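Local coordinates for glycosyl hydrolase family 2, TIM barrel domain protein (Faecalibacterium prausnitzii A2-165, PDB 6ED2) that probably hydrolyses beta-glucuronides, the step by which human gut bacteria release drugs from their glucuronide conjugates, at residues V278-E283 with V288-D293; R317-H322 with E342-I347; K599-R604 with D610-F615. All blocks are in the same frame, centred on the assembly; numbering follows the deposited sequence.

Contact 1. Residues V278-E283 with V288-D293; sequences VIRIHE and VDEYLD
Arg280 and Glu290 face each other as a non-hydrogen-bonded pair of an antiparallel hairpin, their CA atoms 4.4 Å apart, and run side by side on the face they share with Val278 and Leu292. Followed outward, the arginine meets the carbonyl oxygen of Asp289 with its CB. Beyond it the chain lies along Glu290, with Arg280 CG 4.0 Å from Glu290 CB. Because the chain is extended from CG to NE, it delivers the guanidinium edge to a single carboxylate oxygen: NE reaches Glu290 OE2 at 2.7 Å and NH2 reaches the same atom at 2.8 Å. OE2 lies in the guanidinium plane, yet both nitrogens approach it from one side of the carboxylate plane, and the two planes are 42° apart. With an alanine here, Glu290 OE2 would probably lose both its arginine N-H donors, leaving Thr35 to hold the other oxygen. Ile279 and Tyr291, whose side chains lie on the opposite face, form a hydrogen-bonded pair with two backbone bonds, Ile279 N to Tyr291 O measuring 2.9 Å. Farther along, Val288 and Asp289 both oppose Ile281, a classic beta bulge in which Ile281 O takes a 2.7 Å bond from Val288 N. The strand 238-244, whose Thr239 and Glu241 bind magnesium, flanks 275-283 across from 286-295, while Ile279 and Ile281 pack on strand 210-219.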
# COMPACT_ATOMS: atom_id res chain seq x y z
N VAL A 278 -52.08 4.47 2.98
CA VAL A 278 -52.64 5.49 3.86
C VAL A 278 -53.57 4.81 4.85
O VAL A 278 -54.62 4.29 4.47
CB VAL A 278 -53.39 6.57 3.07
CG1 VAL A 278 -53.95 7.64 4.01
CG2 VAL A 278 -52.48 7.17 2.03
N ILE A 279 -53.22 4.85 6.13
CA ILE A 279 -54.04 4.30 7.20
C ILE A 279 -54.56 5.44 8.06
O ILE A 279 -53.77 6.20 8.63
CB ILE A 279 -53.27 3.30 8.07
CG1 ILE A 279 -52.55 2.24 7.24
CG2 ILE A 279 -54.21 2.67 9.10
CD1 ILE A 279 -51.56 1.44 8.07
N ARG A 280 -55.89 5.52 8.21
CA ARG A 280 -56.50 6.61 8.96
C ARG A 280 -57.47 6.10 10.01
O ARG A 280 -58.19 5.12 9.79
CB ARG A 280 -57.22 7.58 8.00
CG ARG A 280 -56.28 8.38 7.13
CD ARG A 280 -57.03 9.43 6.33
NE ARG A 280 -56.12 10.50 5.91
CZ ARG A 280 -56.52 11.69 5.49
NH1 ARG A 280 -57.81 11.99 5.42
NH2 ARG A 280 -55.62 12.60 5.14
N ILE A 281 -57.49 6.77 11.16
CA ILE A 281 -58.53 6.63 12.16
C ILE A 281 -59.44 7.85 12.07
O ILE A 281 -58.96 8.98 11.93
CB ILE A 281 -57.93 6.50 13.58
CG1 ILE A 281 -56.92 5.35 13.64
CG2 ILE A 281 -59.04 6.34 14.63
CD1 ILE A 281 -56.14 5.30 14.95
N HIS A 282 -60.76 7.63 12.15
CA HIS A 282 -61.75 8.70 12.06
C HIS A 282 -62.64 8.73 13.29
O HIS A 282 -63.03 7.68 13.82
CB HIS A 282 -62.64 8.55 10.83
CG HIS A 282 -61.89 8.49 9.55
ND1 HIS A 282 -61.62 9.61 8.79
CD2 HIS A 282 -61.34 7.44 8.88
CE1 HIS A 282 -60.94 9.25 7.71
NE2 HIS A 282 -60.76 7.94 7.74
N GLU A 283 -62.97 9.93 13.73
CA GLU A 283 -64.04 10.18 14.70
C GLU A 283 -65.05 11.06 13.96
O GLU A 283 -64.81 12.26 13.76
CB GLU A 283 -63.53 10.84 15.97
CG GLU A 283 -64.63 11.25 16.96
CD GLU A 283 -64.15 11.30 18.41
OE1 GLU A 283 -62.95 11.58 18.64
OE2 GLU A 283 -64.98 11.06 19.33
N VAL A 288 -58.54 11.36 13.10
CA VAL A 288 -57.85 11.43 14.39
C VAL A 288 -56.41 10.94 14.31
O VAL A 288 -55.57 11.35 15.12
CB VAL A 288 -58.65 10.67 15.48
CG1 VAL A 288 -60.00 10.23 14.95
CG2 VAL A 288 -57.87 9.48 16.10
N ASP A 289 -56.07 10.10 13.34
CA ASP A 289 -54.68 9.70 13.17
C ASP A 289 -54.49 9.26 11.74
O ASP A 289 -55.43 8.78 11.09
CB ASP A 289 -54.24 8.58 14.12
CG ASP A 289 -52.75 8.28 14.01
OD1 ASP A 289 -51.95 9.25 13.91
OD2 ASP A 289 -52.35 7.09 14.01
N GLU A 290 -53.28 9.44 11.24
CA GLU A 290 -52.96 8.98 9.90
C GLU A 290 -51.54 8.44 9.92
O GLU A 290 -50.64 9.08 10.46
CB GLU A 290 -53.10 10.09 8.87
CG GLU A 290 -52.41 9.79 7.57
CD GLU A 290 -52.51 10.95 6.61
OE1 GLU A 290 -51.69 11.89 6.72
OE2 GLU A 290 -53.44 10.93 5.77
N TYR A 291 -51.37 7.24 9.38
CA TYR A 291 -50.06 6.66 9.20
C TYR A 291 -49.85 6.42 7.72
O TYR A 291 -50.80 6.15 6.99
CB TYR A 291 -49.85 5.35 9.99
CG TYR A 291 -48.39 4.97 10.00
CD1 TYR A 291 -47.47 5.67 10.80
CD2 TYR A 291 -47.91 3.96 9.17
CE1 TYR A 291 -46.11 5.35 10.77
CE2 TYR A 291 -46.55 3.64 9.13
CZ TYR A 291 -45.67 4.34 9.93
OH TYR A 291 -44.33 4.00 9.89
N LEU A 292 -48.60 6.58 7.29
CA LEU A 292 -48.23 6.55 5.88
C LEU A 292 -47.02 5.65 5.70
O LEU A 292 -46.07 5.70 6.48
CB LEU A 292 -47.92 7.96 5.36
CG LEU A 292 -49.01 9.02 5.47
CD1 LEU A 292 -48.41 10.42 5.29
CD2 LEU A 292 -50.10 8.78 4.44
N ASP A 293 -47.06 4.82 4.67
CA ASP A 293 -45.95 3.91 4.43
C ASP A 293 -45.98 3.55 2.95
O ASP A 293 -46.88 3.95 2.20
CB ASP A 293 -46.02 2.68 5.34
CG ASP A 293 -44.66 2.04 5.60
OD1 ASP A 293 -43.66 2.41 4.92
OD2 ASP A 293 -44.60 1.13 6.47

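Contact 2. Residues R317-H322 with E342-I347; sequences RGFGRH and ELMKWI
Phe319 is met by two residues of the helix segment, Met344 and Ile347, and this small apolar cluster illustrates how a barrel strand and its following helix are sealed together. Ile347 comes to the rim of the ring: its CG2 lies in the ring plane, 3.8 Å from Phe319 CZ. Met344 and Phe319 instead slide past each other in opposite directions, with Met344 CG 3.7 Å from Phe319 CE2. The sulfur makes an oblique Met-aromatic contact, SD standing 5.2 Å from the centroid of the Phe319 ring and 67° off its normal. With chi2 extended at -171° the methionine chain carries SD outward from the helix, and the same sulfur lies 3.7 Å from Arg321 NH1, where the two side chains cross. No hydrogen bond joins the two segments, so apolar packing and the thioether carry the contact.

A second shell fixes these groups. Arg321 NH2 forms a salt bridge with Asp340, about one turn before Met344 on the same helix, which restrains the guanidinium beside the sulfur. Phe352 and Tyr359 touch the Arg321 side chain as well. Phe352, Phe372 and Phe582 also touch Met344, placing its flexible chain among aromatic rings. Backbone bonds from Phe319 to Cys351 and Arg353 hold its strand in the sheet.

In the TIM barrel these segments belong to a beta-alpha-beta unit: strand 312-320 crosses through helix 334-347 to the parallel strand 351-353. Strand 574-580 pairs with 312-320 too, and helix 610-621 packs against Ile347.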
# COMPACT_ATOMS: atom_id res chain seq x y z
N ARG A 317 -27.63 -14.20 -4.73
CA ARG A 317 -26.22 -13.84 -4.83
C ARG A 317 -26.04 -12.48 -4.17
O ARG A 317 -26.84 -11.56 -4.38
CB ARG A 317 -25.73 -13.79 -6.29
CG ARG A 317 -26.33 -12.66 -7.12
CD ARG A 317 -26.47 -13.05 -8.58
NE ARG A 317 -27.56 -14.00 -8.75
CZ ARG A 317 -27.96 -14.48 -9.93
NH1 ARG A 317 -27.37 -14.09 -11.05
NH2 ARG A 317 -28.96 -15.36 -9.98
N GLY A 318 -24.99 -12.37 -3.35
CA GLY A 318 -24.76 -11.13 -2.63
C GLY A 318 -23.84 -11.30 -1.46
O GLY A 318 -22.83 -12.00 -1.55
N PHE A 319 -24.18 -10.69 -0.32
CA PHE A 319 -23.19 -10.48 0.72
C PHE A 319 -23.76 -10.73 2.10
O PHE A 319 -24.95 -10.53 2.35
CB PHE A 319 -22.65 -9.03 0.70
CG PHE A 319 -22.12 -8.60 -0.63
CD1 PHE A 319 -20.81 -8.90 -0.99
CD2 PHE A 319 -22.94 -7.90 -1.51
CE1 PHE A 319 -20.31 -8.49 -2.22
CE2 PHE A 319 -22.46 -7.49 -2.76
CZ PHE A 319 -21.15 -7.79 -3.12
N GLY A 320 -22.88 -11.14 3.00
CA GLY A 320 -23.00 -10.72 4.38
C GLY A 320 -22.39 -9.33 4.51
O GLY A 320 -21.32 -9.05 3.97
N ARG A 321 -23.10 -8.46 5.22
CA ARG A 321 -22.71 -7.08 5.38
C ARG A 321 -22.33 -6.79 6.82
O ARG A 321 -22.25 -7.68 7.68
CB ARG A 321 -23.85 -6.18 4.91
CG ARG A 321 -24.05 -6.17 3.39
CD ARG A 321 -25.11 -5.15 2.99
NE ARG A 321 -24.71 -3.84 3.50
CZ ARG A 321 -23.96 -2.98 2.83
NH1 ARG A 321 -23.57 -3.27 1.59
NH2 ARG A 321 -23.60 -1.84 3.40
N HIS A 322 -22.07 -5.51 7.09
CA HIS A 322 -21.96 -4.98 8.43
C HIS A 322 -22.41 -3.53 8.37
O HIS A 322 -22.34 -2.88 7.32
CB HIS A 322 -20.53 -5.07 8.99
CG HIS A 322 -20.31 -6.20 9.96
ND1 HIS A 322 -21.03 -6.32 11.14
CD2 HIS A 322 -19.45 -7.25 9.94
CE1 HIS A 322 -20.64 -7.41 11.78
NE2 HIS A 322 -19.68 -7.99 11.07
N GLU A 342 -25.29 1.36 -4.76
CA GLU A 342 -24.75 1.53 -6.10
C GLU A 342 -23.70 0.45 -6.41
O GLU A 342 -23.66 -0.07 -7.53
CB GLU A 342 -24.15 2.93 -6.27
CG GLU A 342 -25.19 4.06 -6.25
CD GLU A 342 -26.34 3.82 -7.23
OE1 GLU A 342 -26.13 3.97 -8.46
OE2 GLU A 342 -27.46 3.46 -6.77
N LEU A 343 -22.86 0.11 -5.43
CA LEU A 343 -21.89 -0.97 -5.60
C LEU A 343 -22.57 -2.33 -5.72
O LEU A 343 -22.17 -3.16 -6.55
CB LEU A 343 -20.91 -0.98 -4.43
CG LEU A 343 -19.94 0.21 -4.31
CD1 LEU A 343 -19.17 0.13 -3.01
CD2 LEU A 343 -18.99 0.23 -5.51
N MET A 344 -23.58 -2.60 -4.90
CA MET A 344 -24.24 -3.89 -5.00
C MET A 344 -24.99 -4.02 -6.32
O MET A 344 -25.03 -5.12 -6.90
CB MET A 344 -25.17 -4.12 -3.81
CG MET A 344 -24.42 -4.33 -2.50
SD MET A 344 -25.48 -4.85 -1.13
CE MET A 344 -26.69 -3.52 -1.01
N LYS A 345 -25.55 -2.92 -6.83
CA LYS A 345 -26.15 -2.98 -8.17
C LYS A 345 -25.08 -3.20 -9.24
O LYS A 345 -25.25 -4.00 -10.15
CB LYS A 345 -26.94 -1.71 -8.45
CG LYS A 345 -28.19 -1.58 -7.61
CD LYS A 345 -28.57 -0.12 -7.36
CE LYS A 345 -29.09 0.54 -8.63
NZ LYS A 345 -29.48 1.97 -8.37
N TRP A 346 -23.97 -2.48 -9.13
CA TRP A 346 -22.91 -2.62 -10.12
C TRP A 346 -22.40 -4.05 -10.18
O TRP A 346 -22.19 -4.60 -11.27
CB TRP A 346 -21.78 -1.64 -9.78
CG TRP A 346 -20.53 -1.76 -10.57
CD1 TRP A 346 -20.27 -1.19 -11.78
CD2 TRP A 346 -19.34 -2.48 -10.20
NE1 TRP A 346 -19.00 -1.50 -12.19
CE2 TRP A 346 -18.40 -2.29 -11.24
CE3 TRP A 346 -18.98 -3.27 -9.10
CZ2 TRP A 346 -17.12 -2.86 -11.22
CZ3 TRP A 346 -17.71 -3.83 -9.07
CH2 TRP A 346 -16.79 -3.62 -10.12
N ILE A 347 -22.23 -4.69 -9.02
CA ILE A 347 -21.65 -6.03 -9.01
C ILE A 347 -22.65 -7.14 -9.36
O ILE A 347 -22.23 -8.27 -9.62
CB ILE A 347 -20.98 -6.28 -7.65
CG1 ILE A 347 -19.89 -7.34 -7.80
CG2 ILE A 347 -22.01 -6.63 -6.61
CD1 ILE A 347 -19.01 -7.47 -6.59

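Contact 3. Residues K599-R604 with D610-F615; sequences KGIFTR and DAAYLF. With FMT (formic acid), chain G.
Ile601 and Ala612 have the nearest CA atoms of the two segments, 5.4 Å apart, where an irregular loop passes a helix. The helical segment has a backbone bond from Phe615 N to Ala611 O, whereas 599-604 has no repeating structure of its own and is tied elsewhere, Ile601 bonding through its backbone to Asn581 and Lys609. Between the segments there is no hydrogen bond, and the side-chain contacts are apolar.

Ile601 does most of the touching with its two branches. CG2, held anti to the backbone N, presses on the helix backbone at Ala612 CA, 3.5 Å away, and lies 3.8 Å from Ala612 CB. The other branch ends in CD1, which meets Phe615 CE2 at 3.6 Å and Ala611 CB at 4.0 Å; the isoleucine and phenylalanine side chains cross at about a right angle. The small alanines probably allow the loop to come this close to the helix. Phe602 adds a looser touch, its CE1 lying 4.1 Å from Ala612 CB.

At the start of the segment 599-604, Lys599 turns its end through chi4 (62°) and gives NZ to O1 of a bound formic acid, probably from the crystallisation liquor, at 2.8 Å. Asn597 also bonds this molecule, consistent with the Asn-x-Lys pair by which beta-glucuronidases recognise the glucuronate carboxylate. Asp539 and Tyr501 hold NZ as well.

The loop links strand 574-580 to helix 610-621. Ile601 and Phe615 both touch Val579 of that strand and Ile347 of helix 334-347, while helix 554-570 packs on Ala611 and Phe615.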
# COMPACT_ATOMS: atom_id res chain seq x y z
N LYS A 599 -11.63 -9.63 4.55
CA LYS A 599 -12.32 -10.44 3.56
C LYS A 599 -13.27 -9.61 2.69
O LYS A 599 -14.04 -10.18 1.91
CB LYS A 599 -13.07 -11.58 4.26
CG LYS A 599 -12.15 -12.51 5.10
CD LYS A 599 -12.81 -13.89 5.31
CE LYS A 599 -11.91 -14.88 6.09
NZ LYS A 599 -11.56 -14.47 7.49
N GLY A 600 -13.21 -8.28 2.79
CA GLY A 600 -14.10 -7.46 1.99
C GLY A 600 -13.94 -7.73 0.51
O GLY A 600 -12.84 -7.97 0.00
N ILE A 601 -15.07 -7.74 -0.20
CA ILE A 601 -15.03 -7.68 -1.65
C ILE A 601 -14.71 -6.24 -2.10
O ILE A 601 -14.08 -6.03 -3.15
CB ILE A 601 -16.36 -8.19 -2.23
CG1 ILE A 601 -16.61 -9.64 -1.79
CG2 ILE A 601 -16.39 -8.08 -3.76
CD1 ILE A 601 -15.40 -10.58 -2.06
N PHE A 602 -15.12 -5.25 -1.30
CA PHE A 602 -14.71 -3.86 -1.44
C PHE A 602 -13.89 -3.46 -0.22
O PHE A 602 -14.00 -4.09 0.84
CB PHE A 602 -15.92 -2.94 -1.59
CG PHE A 602 -16.81 -3.31 -2.74
CD1 PHE A 602 -16.62 -2.74 -3.99
CD2 PHE A 602 -17.82 -4.25 -2.58
CE1 PHE A 602 -17.41 -3.08 -5.06
CE2 PHE A 602 -18.63 -4.61 -3.65
CZ PHE A 602 -18.42 -4.03 -4.90
N THR A 603 -13.06 -2.43 -0.39
CA THR A 603 -12.38 -1.85 0.75
C THR A 603 -13.40 -1.17 1.67
O THR A 603 -14.55 -0.92 1.30
CB THR A 603 -11.34 -0.81 0.31
OG1 THR A 603 -12.03 0.30 -0.28
CG2 THR A 603 -10.35 -1.40 -0.70
N ARG A 604 -12.95 -0.83 2.88
CA ARG A 604 -13.81 -0.12 3.81
C ARG A 604 -14.19 1.27 3.29
O ARG A 604 -15.22 1.82 3.69
CB ARG A 604 -13.10 -0.02 5.17
CG ARG A 604 -14.04 0.30 6.32
CD ARG A 604 -13.27 0.50 7.61
NE ARG A 604 -14.12 0.31 8.78
CZ ARG A 604 -13.85 0.81 9.98
NH1 ARG A 604 -12.78 1.57 10.15
NH2 ARG A 604 -14.66 0.55 11.01
N ASP A 610 -9.83 -6.79 -6.28
CA ASP A 610 -9.83 -7.57 -7.51
C ASP A 610 -10.99 -8.58 -7.52
O ASP A 610 -11.61 -8.82 -8.57
CB ASP A 610 -8.44 -8.23 -7.71
CG ASP A 610 -7.28 -7.19 -8.02
OD1 ASP A 610 -7.53 -6.05 -8.48
OD2 ASP A 610 -6.07 -7.48 -7.83
N ALA A 611 -11.36 -9.14 -6.36
CA ALA A 611 -12.46 -10.11 -6.32
C ALA A 611 -13.80 -9.52 -6.74
O ALA A 611 -14.68 -10.27 -7.19
CB ALA A 611 -12.58 -10.71 -4.92
N ALA A 612 -13.99 -8.20 -6.61
CA ALA A 612 -15.25 -7.60 -7.07
C ALA A 612 -15.47 -7.83 -8.55
O ALA A 612 -16.62 -7.97 -8.98
CB ALA A 612 -15.28 -6.10 -6.76
N TYR A 613 -14.40 -7.90 -9.35
CA TYR A 613 -14.54 -8.13 -10.78
C TYR A 613 -14.85 -9.60 -11.10
O TYR A 613 -15.61 -9.88 -12.03
CB TYR A 613 -13.28 -7.63 -11.50
CG TYR A 613 -13.21 -6.12 -11.42
CD1 TYR A 613 -13.97 -5.31 -12.28
CD2 TYR A 613 -12.46 -5.49 -10.43
CE1 TYR A 613 -13.96 -3.92 -12.17
CE2 TYR A 613 -12.44 -4.11 -10.32
CZ TYR A 613 -13.18 -3.33 -11.19
OH TYR A 613 -13.15 -1.96 -11.07
N LEU A 614 -14.30 -10.53 -10.33
CA LEU A 614 -14.71 -11.92 -10.47
C LEU A 614 -16.21 -12.07 -10.21
O LEU A 614 -16.93 -12.66 -11.02
CB LEU A 614 -13.89 -12.81 -9.53
CG LEU A 614 -14.10 -14.33 -9.56
CD1 LEU A 614 -12.87 -15.04 -9.00
CD2 LEU A 614 -15.33 -14.72 -8.75
N PHE A 615 -16.70 -11.48 -9.12
CA PHE A 615 -18.11 -11.65 -8.78
C PHE A 615 -19.01 -10.93 -9.77
O PHE A 615 -20.08 -11.44 -10.12
CB PHE A 615 -18.39 -11.15 -7.36
CG PHE A 615 -18.13 -12.18 -6.30
CD1 PHE A 615 -18.93 -13.32 -6.21
CD2 PHE A 615 -17.09 -12.02 -5.40
CE1 PHE A 615 -18.69 -14.28 -5.22
CE2 PHE A 615 -16.84 -12.98 -4.40
CZ PHE A 615 -17.64 -14.11 -4.32
C FMT G . -14.31 -14.70 9.20
O1 FMT G . -14.14 -13.78 8.41
O2 FMT G . -14.05 -14.61 10.41

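How the contacts relate
Contacts 2 and 3 are neighbours in the TIM barrel domain, their centres 10 Å apart, and both are buried: Ile347 CD1 packs against Ala612 O at 3.4 Å, while Leu343 meets Phe602. Together they close the barrel at its seam, the first strand and helix against the last helix and its preceding loop. Their chemistry is accordingly apolar across the segments, with polar ends directed to outside partners. Contact 1 differs in place and kind. It lies partly buried in a separate domain, about 36 Å centre to centre from contact 2, and is a two-stranded hairpin joined by backbone hydrogen bonds and an ion pair.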